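Local coordinates for antigen MTB48, Mycobacterial protein (Mycobacterium smegmatis, PDB 4WJ1) that is secreted by the ESX-1 type VII secretion system and is probably involved in DNA conjugation, at least in the recipient strain, at residues L49-F60 against M156-Y166. Residues are numbered along the deposited sequence; the frame is centred on the assembly and turned at random.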
ATOM      1  N   LEU A  49       3.760  -4.506 -11.776  1.00 31.72           N
ATOM      2  CA  LEU A  49       2.729  -3.747 -11.091  1.00 32.41           C
ATOM      3  C   LEU A  49       1.964  -4.613 -10.107  1.00 39.04           C
ATOM      4  O   LEU A  49       1.621  -4.157  -9.025  1.00 46.44           O
ATOM      5  CB  LEU A  49       1.762  -3.120 -12.081  1.00 28.71           C
ATOM      6  CG  LEU A  49       2.360  -1.991 -12.907  1.00 35.07           C
ATOM      7  CD1 LEU A  49       1.418  -1.614 -14.060  1.00 32.30           C
ATOM      8  CD2 LEU A  49       2.646  -0.790 -12.032  1.00 26.51           C
HETATM    9  N   MSE A  50       1.691  -5.859 -10.478  1.00 32.57           N
HETATM   10  CA  MSE A  50       0.974  -6.749  -9.579  1.00 32.18           C
HETATM   11  C   MSE A  50       1.833  -7.037  -8.342  1.00 38.18           C
HETATM   12  O   MSE A  50       1.326  -7.150  -7.227  1.00 39.32           O
HETATM   13  CB  MSE A  50       0.598  -8.056 -10.283  1.00 26.79           C
HETATM   14  CG  MSE A  50      -0.421  -7.921 -11.405  1.00 38.96           C
HETATM   15 SE   MSE A  50      -2.019  -6.865 -10.956  0.80 38.68          SE
HETATM   16  CE  MSE A  50      -1.409  -5.188 -11.754  1.00 35.37           C
ATOM     17  N   ALA A  51       3.137  -7.151  -8.549  1.00 32.94           N
ATOM     18  CA  ALA A  51       4.040  -7.487  -7.458  1.00 35.61           C
ATOM     19  C   ALA A  51       4.100  -6.326  -6.466  1.00 34.51           C
ATOM     20  O   ALA A  51       4.058  -6.527  -5.261  1.00 33.59           O
ATOM     21  CB  ALA A  51       5.424  -7.822  -7.983  1.00 25.45           C
ATOM     22  N   SER A  52       4.170  -5.110  -6.989  1.00 32.01           N
ATOM     23  CA  SER A  52       4.114  -3.927  -6.156  1.00 24.68           C
ATOM     24  C   SER A  52       2.800  -3.858  -5.384  1.00 34.26           C
ATOM     25  O   SER A  52       2.804  -3.591  -4.190  1.00 44.38           O
ATOM     26  CB  SER A  52       4.300  -2.672  -7.004  1.00 23.02           C
ATOM     27  OG  SER A  52       5.645  -2.583  -7.471  1.00 33.72           O
ATOM     28  N   ALA A  53       1.683  -4.112  -6.063  1.00 31.24           N
ATOM     29  CA  ALA A  53       0.379  -4.068  -5.417  1.00 29.25           C
ATOM     30  C   ALA A  53       0.323  -5.068  -4.264  1.00 28.96           C
ATOM     31  O   ALA A  53      -0.167  -4.752  -3.185  1.00 29.02           O
ATOM     32  CB  ALA A  53      -0.739  -4.355  -6.422  1.00 22.68           C
ATOM     33  N   ALA A  54       0.824  -6.275  -4.509  1.00 25.72           N
ATOM     34  CA  ALA A  54       0.841  -7.316  -3.496  1.00 33.47           C
ATOM     35  C   ALA A  54       1.731  -6.911  -2.308  1.00 42.37           C
ATOM     36  O   ALA A  54       1.381  -7.159  -1.157  1.00 45.08           O
ATOM     37  CB  ALA A  54       1.319  -8.629  -4.097  1.00 25.03           C
ATOM     38  N   LYS A  55       2.874  -6.291  -2.595  1.00 34.29           N
ATOM     39  CA  LYS A  55       3.792  -5.865  -1.550  1.00 38.55           C
ATOM     40  C   LYS A  55       3.129  -4.788  -0.702  1.00 42.29           C
ATOM     41  O   LYS A  55       3.267  -4.778   0.519  1.00 40.21           O
ATOM     42  CB  LYS A  55       5.108  -5.354  -2.144  1.00 36.75           C
ATOM     43  CG  LYS A  55       6.078  -4.728  -1.125  1.00 44.99           C
ATOM     44  CD  LYS A  55       6.810  -5.775  -0.296  1.00 54.52           C
ATOM     45  CE  LYS A  55       8.281  -5.404  -0.085  1.00 71.96           C
ATOM     46  NZ  LYS A  55       9.097  -5.507  -1.343  1.00 77.64           N
ATOM     47  N   LEU A  56       2.389  -3.898  -1.351  1.00 33.26           N
ATOM     48  CA  LEU A  56       1.711  -2.835  -0.635  1.00 31.64           C
ATOM     49  C   LEU A  56       0.609  -3.410   0.238  1.00 36.78           C
ATOM     50  O   LEU A  56       0.486  -3.050   1.400  1.00 40.13           O
ATOM     51  CB  LEU A  56       1.140  -1.804  -1.602  1.00 23.73           C
ATOM     52  CG  LEU A  56       2.156  -0.814  -2.165  1.00 28.15           C
ATOM     53  CD1 LEU A  56       1.505   0.060  -3.211  1.00 29.89           C
ATOM     54  CD2 LEU A  56       2.664   0.054  -1.055  1.00 33.06           C
ATOM     55  N   LYS A  57      -0.185  -4.316  -0.315  1.00 35.25           N
ATOM     56  CA  LYS A  57      -1.279  -4.891   0.453  1.00 35.84           C
ATOM     57  C   LYS A  57      -0.758  -5.619   1.683  1.00 32.00           C
ATOM     58  O   LYS A  57      -1.336  -5.493   2.759  1.00 37.73           O
ATOM     59  CB  LYS A  57      -2.122  -5.829  -0.409  1.00 27.08           C
ATOM     60  CG  LYS A  57      -2.960  -5.059  -1.415  1.00 47.14           C
ATOM     61  CD  LYS A  57      -3.904  -5.967  -2.211  1.00 51.37           C
ATOM     62  CE  LYS A  57      -4.625  -5.195  -3.299  1.00 56.48           C
ATOM     63  NZ  LYS A  57      -5.328  -6.113  -4.263  1.00 68.41           N
ATOM     64  N   ALA A  58       0.333  -6.365   1.525  1.00 31.16           N
ATOM     65  CA  ALA A  58       0.913  -7.102   2.639  1.00 34.17           C
ATOM     66  C   ALA A  58       1.468  -6.130   3.684  1.00 36.64           C
ATOM     67  O   ALA A  58       1.355  -6.363   4.882  1.00 39.74           O
ATOM     68  CB  ALA A  58       1.993  -8.032   2.156  1.00 27.27           C
ATOM     69  N   THR A  59       2.043  -5.033   3.205  1.00 31.56           N
ATOM     70  CA  THR A  59       2.618  -4.004   4.060  1.00 30.37           C
ATOM     71  C   THR A  59       1.514  -3.325   4.855  1.00 36.50           C
ATOM     72  O   THR A  59       1.668  -3.062   6.046  1.00 40.68           O
ATOM     73  CB  THR A  59       3.403  -2.971   3.222  1.00 33.06           C
ATOM     74  OG1 THR A  59       4.508  -3.629   2.586  1.00 34.57           O
ATOM     75  CG2 THR A  59       3.927  -1.834   4.077  1.00 32.27           C
ATOM     76  N   PHE A  60       0.386  -3.072   4.196  1.00 32.26           N
ATOM     77  CA  PHE A  60      -0.753  -2.442   4.849  1.00 26.21           C
ATOM     78  C   PHE A  60      -1.249  -3.346   5.961  1.00 31.42           C
ATOM     79  O   PHE A  60      -1.675  -2.872   7.004  1.00 38.14           O
ATOM     80  CB  PHE A  60      -1.887  -2.174   3.857  1.00 30.47           C
ATOM     81  CG  PHE A  60      -1.522  -1.238   2.730  1.00 31.07           C
ATOM     82  CD1 PHE A  60      -0.412  -0.414   2.816  1.00 29.35           C
ATOM     83  CD2 PHE A  60      -2.307  -1.178   1.584  1.00 31.04           C
ATOM     84  CE1 PHE A  60      -0.077   0.449   1.781  1.00 31.18           C
ATOM     85  CE2 PHE A  60      -1.987  -0.320   0.546  1.00 27.89           C
ATOM     86  CZ  PHE A  60      -0.872   0.496   0.644  1.00 32.27           C
HETATM   87  N   MSE A 156      -6.554  -2.689 -16.317  1.00 29.91           N
HETATM   88  CA  MSE A 156      -5.414  -1.947 -15.820  1.00 32.28           C
HETATM   89  C   MSE A 156      -5.781  -0.511 -15.490  1.00 34.84           C
HETATM   90  O   MSE A 156      -5.347   0.023 -14.470  1.00 40.32           O
HETATM   91  CB  MSE A 156      -4.266  -1.996 -16.830  1.00 26.68           C
HETATM   92  CG  MSE A 156      -3.541  -3.337 -16.811  1.00 32.01           C
HETATM   93 SE   MSE A 156      -2.899  -3.829 -15.018  0.75 36.60          SE
HETATM   94  CE  MSE A 156      -2.082  -2.162 -14.504  1.00 27.17           C
ATOM     95  N   LYS A 157      -6.610   0.106 -16.319  1.00 34.41           N
ATOM     96  CA  LYS A 157      -7.013   1.484 -16.053  1.00 36.55           C
ATOM     97  C   LYS A 157      -7.874   1.565 -14.798  1.00 37.14           C
ATOM     98  O   LYS A 157      -7.777   2.519 -14.043  1.00 39.78           O
ATOM     99  CB  LYS A 157      -7.744   2.081 -17.253  1.00 32.99           C
ATOM    100  CG  LYS A 157      -6.790   2.505 -18.368  1.00 31.68           C
ATOM    101  CD  LYS A 157      -7.498   2.734 -19.693  1.00 28.22           C
ATOM    102  CE  LYS A 157      -6.519   3.248 -20.741  1.00 32.64           C
ATOM    103  NZ  LYS A 157      -7.042   3.073 -22.135  1.00 30.68           N
ATOM    104  N   TYR A 158      -8.697   0.556 -14.552  1.00 25.67           N
ATOM    105  CA  TYR A 158      -9.515   0.585 -13.355  1.00 27.77           C
ATOM    106  C   TYR A 158      -8.636   0.374 -12.101  1.00 31.49           C
ATOM    107  O   TYR A 158      -8.834   1.003 -11.063  1.00 31.50           O
ATOM    108  CB  TYR A 158     -10.598  -0.471 -13.427  1.00 25.72           C
ATOM    109  CG  TYR A 158     -11.607  -0.311 -12.340  1.00 25.81           C
ATOM    110  CD1 TYR A 158     -12.110   0.941 -12.032  1.00 25.90           C
ATOM    111  CD2 TYR A 158     -12.065  -1.409 -11.613  1.00 25.93           C
ATOM    112  CE1 TYR A 158     -13.040   1.105 -11.023  1.00 26.85           C
ATOM    113  CE2 TYR A 158     -12.991  -1.256 -10.602  1.00 33.10           C
ATOM    114  CZ  TYR A 158     -13.481   0.006 -10.317  1.00 32.46           C
ATOM    115  OH  TYR A 158     -14.412   0.165  -9.317  1.00 37.55           O
ATOM    116  N   PHE A 159      -7.685  -0.544 -12.233  1.00 28.74           N
ATOM    117  CA  PHE A 159      -6.674  -0.826 -11.241  1.00 29.04           C
ATOM    118  C   PHE A 159      -5.962   0.469 -10.898  1.00 34.18           C
ATOM    119  O   PHE A 159      -5.811   0.814  -9.727  1.00 38.07           O
ATOM    120  CB  PHE A 159      -5.719  -1.897 -11.798  1.00 34.01           C
ATOM    121  CG  PHE A 159      -4.415  -2.078 -11.022  1.00 37.64           C
ATOM    122  CD1 PHE A 159      -3.299  -1.310 -11.319  1.00 31.84           C
ATOM    123  CD2 PHE A 159      -4.290  -3.084 -10.070  1.00 35.51           C
ATOM    124  CE1 PHE A 159      -2.101  -1.510 -10.654  1.00 37.31           C
ATOM    125  CE2 PHE A 159      -3.099  -3.286  -9.394  1.00 38.64           C
ATOM    126  CZ  PHE A 159      -2.001  -2.494  -9.683  1.00 37.00           C
ATOM    127  N   ARG A 160      -5.567   1.203 -11.933  1.00 30.19           N
ATOM    128  CA  ARG A 160      -4.903   2.480 -11.738  1.00 32.01           C
ATOM    129  C   ARG A 160      -5.801   3.430 -10.957  1.00 32.81           C
ATOM    130  O   ARG A 160      -5.374   4.038  -9.990  1.00 29.87           O
ATOM    131  CB  ARG A 160      -4.509   3.090 -13.081  1.00 26.28           C
ATOM    132  CG  ARG A 160      -3.739   4.394 -12.985  1.00 34.92           C
ATOM    133  CD  ARG A 160      -4.663   5.608 -12.985  1.00 38.35           C
ATOM    134  NE  ARG A 160      -5.710   5.495 -13.994  1.00 38.23           N
ATOM    135  CZ  ARG A 160      -5.544   5.826 -15.271  1.00 38.79           C
ATOM    136  NH1 ARG A 160      -4.365   6.280 -15.684  1.00 36.28           N
ATOM    137  NH2 ARG A 160      -6.549   5.696 -16.135  1.00 38.26           N
ATOM    138  N   ASP A 161      -7.049   3.560 -11.379  1.00 31.43           N
ATOM    139  CA  ASP A 161      -7.985   4.430 -10.680  1.00 27.31           C
ATOM    140  C   ASP A 161      -8.150   4.011  -9.220  1.00 31.87           C
ATOM    141  O   ASP A 161      -8.228   4.858  -8.327  1.00 34.25           O
ATOM    142  CB  ASP A 161      -9.351   4.418 -11.371  1.00 32.00           C
ATOM    143  CG  ASP A 161      -9.326   5.050 -12.756  1.00 35.54           C
ATOM    144  OD1 ASP A 161      -8.338   5.716 -13.111  1.00 41.64           O
ATOM    145  OD2 ASP A 161     -10.319   4.887 -13.491  1.00 49.08           O
ATOM    146  N   GLN A 162      -8.211   2.706  -8.971  1.00 25.63           N
ATOM    147  CA  GLN A 162      -8.465   2.231  -7.622  1.00 29.49           C
ATOM    148  C   GLN A 162      -7.318   2.558  -6.668  1.00 33.18           C
ATOM    149  O   GLN A 162      -7.533   2.906  -5.515  1.00 31.91           O
ATOM    150  CB  GLN A 162      -8.704   0.729  -7.620  1.00 31.44           C
ATOM    151  CG  GLN A 162     -10.007   0.286  -8.223  1.00 31.43           C
ATOM    152  CD  GLN A 162     -10.223  -1.179  -8.008  1.00 37.34           C
ATOM    153  OE1 GLN A 162     -10.918  -1.564  -7.086  1.00 39.73           O
ATOM    154  NE2 GLN A 162      -9.605  -2.014  -8.847  1.00 52.02           N
ATOM    155  N   TRP A 163      -6.097   2.425  -7.163  1.00 30.56           N
ATOM    156  CA  TRP A 163      -4.937   2.684  -6.355  1.00 29.51           C
ATOM    157  C   TRP A 163      -4.817   4.173  -6.125  1.00 36.70           C
ATOM    158  O   TRP A 163      -4.603   4.615  -4.991  1.00 37.39           O
ATOM    159  CB  TRP A 163      -3.684   2.109  -7.001  1.00 26.01           C
ATOM    160  CG  TRP A 163      -3.542   0.679  -6.630  1.00 25.92           C
ATOM    161  CD1 TRP A 163      -3.843  -0.416  -7.400  1.00 29.46           C
ATOM    162  CD2 TRP A 163      -3.103   0.166  -5.365  1.00 34.06           C
ATOM    163  NE1 TRP A 163      -3.594  -1.577  -6.696  1.00 31.18           N
ATOM    164  CE2 TRP A 163      -3.143  -1.243  -5.444  1.00 31.69           C
ATOM    165  CE3 TRP A 163      -2.668   0.762  -4.176  1.00 30.28           C
ATOM    166  CZ2 TRP A 163      -2.773  -2.055  -4.384  1.00 31.81           C
ATOM    167  CZ3 TRP A 163      -2.299  -0.047  -3.129  1.00 32.67           C
ATOM    168  CH2 TRP A 163      -2.352  -1.439  -3.235  1.00 30.49           C
ATOM    169  N   ARG A 164      -4.991   4.948  -7.185  1.00 32.71           N
ATOM    170  CA  ARG A 164      -4.931   6.395  -7.061  1.00 36.02           C
ATOM    171  C   ARG A 164      -5.885   6.883  -5.981  1.00 39.38           C
ATOM    172  O   ARG A 164      -5.543   7.743  -5.172  1.00 40.79           O
ATOM    173  CB  ARG A 164      -5.266   7.064  -8.384  1.00 29.74           C
ATOM    174  CG  ARG A 164      -5.271   8.578  -8.335  1.00 33.22           C
ATOM    175  CD  ARG A 164      -5.986   9.137  -9.554  1.00 42.08           C
ATOM    176  NE  ARG A 164      -7.403   8.793  -9.509  1.00 50.41           N
ATOM    177  CZ  ARG A 164      -8.154   8.534 -10.574  1.00 49.93           C
ATOM    178  NH1 ARG A 164      -7.621   8.586 -11.791  1.00 48.70           N
ATOM    179  NH2 ARG A 164      -9.438   8.218 -10.418  1.00 45.69           N
ATOM    180  N   ASP A 165      -7.075   6.303  -5.948  1.00 34.80           N
ATOM    181  CA  ASP A 165      -8.100   6.806  -5.054  1.00 34.20           C
ATOM    182  C   ASP A 165      -7.977   6.275  -3.662  1.00 33.32           C
ATOM    183  O   ASP A 165      -8.640   6.766  -2.747  1.00 36.67           O
ATOM    184  CB  ASP A 165      -9.463   6.470  -5.596  1.00 34.11           C
ATOM    185  CG  ASP A 165      -9.774   7.238  -6.844  1.00 39.71           C
ATOM    186  OD1 ASP A 165      -9.219   8.334  -7.068  1.00 52.89           O
ATOM    187  OD2 ASP A 165     -10.590   6.744  -7.601  1.00 39.28           O
ATOM    188  N   TYR A 166      -7.126   5.273  -3.497  1.00 30.38           N
ATOM    189  CA  TYR A 166      -6.903   4.691  -2.187  1.00 28.54           C
ATOM    190  C   TYR A 166      -5.945   5.563  -1.381  1.00 32.70           C
ATOM    191  O   TYR A 166      -5.887   5.469  -0.161  1.00 33.85           O
ATOM    192  CB  TYR A 166      -6.347   3.285  -2.318  1.00 27.21           C
ATOM    193  CG  TYR A 166      -6.560   2.437  -1.090  1.00 29.31           C
ATOM    194  CD1 TYR A 166      -7.832   2.285  -0.548  1.00 31.67           C
ATOM    195  CD2 TYR A 166      -5.500   1.772  -0.481  1.00 27.21           C
ATOM    196  CE1 TYR A 166      -8.039   1.505   0.567  1.00 31.51           C
ATOM    197  CE2 TYR A 166      -5.703   0.980   0.627  1.00 30.21           C
ATOM    198  CZ  TYR A 166      -6.975   0.851   1.143  1.00 29.99           C
ATOM    199  OH  TYR A 166      -7.196   0.063   2.239  1.00 31.83           O
TER
HETATM  200  O   HOH W   1      -4.510  -4.402  -6.436  1.00 33.87           O
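Leu-49 reaches helix 154-178 with CD1, which lies 3.6 Å from CE of Met-156. Met-50, a selenomethionine, starts off to one side but bends back at chi2 (-48°) and chi3. This brings its CE over one face of the Phe-159 ring, 3.7 Å from the centroid, in a CH-pi contact. Its selenium sits more obliquely, as part of a Met-aromatic contact. The same CE also touches SE of Met-156, at 3.8 Å. The opposite face of Phe-159 is covered by CD1 of Trp-163, so the phenyl ring is held between methyl group and indole. Ala-53 fits where Phe-159 and Trp-163 meet; its CB is 3.7 Å from CZ2 of Trp-163. The axes of segments 49-60 and 156-166 come within 12.7 Å, at 30° between their N-to-C directions. They join the PE part of EspB (49-60) to its PPE part (156-166) in an elongated helical bundle. Leu-56 meets the six-membered end of the indole, with CD1 3.8 Å from CZ3 of Trp-163. The extended chain of Lys-57 passes Trp-163 obliquely, with CE 3.8 Å from CZ2. One water accepts from its NZ and from Trp-163 NE1, and NZ is also hydrogen-bonded to Pro-30 O. Phe-60 points CE2 at the indole edge, 3.7 Å from Trp-163 CZ3. That CE2 also meets the Tyr-166 ring at its edge, while Tyr-166 OH is hydrogen-bonded to Pro-27 O.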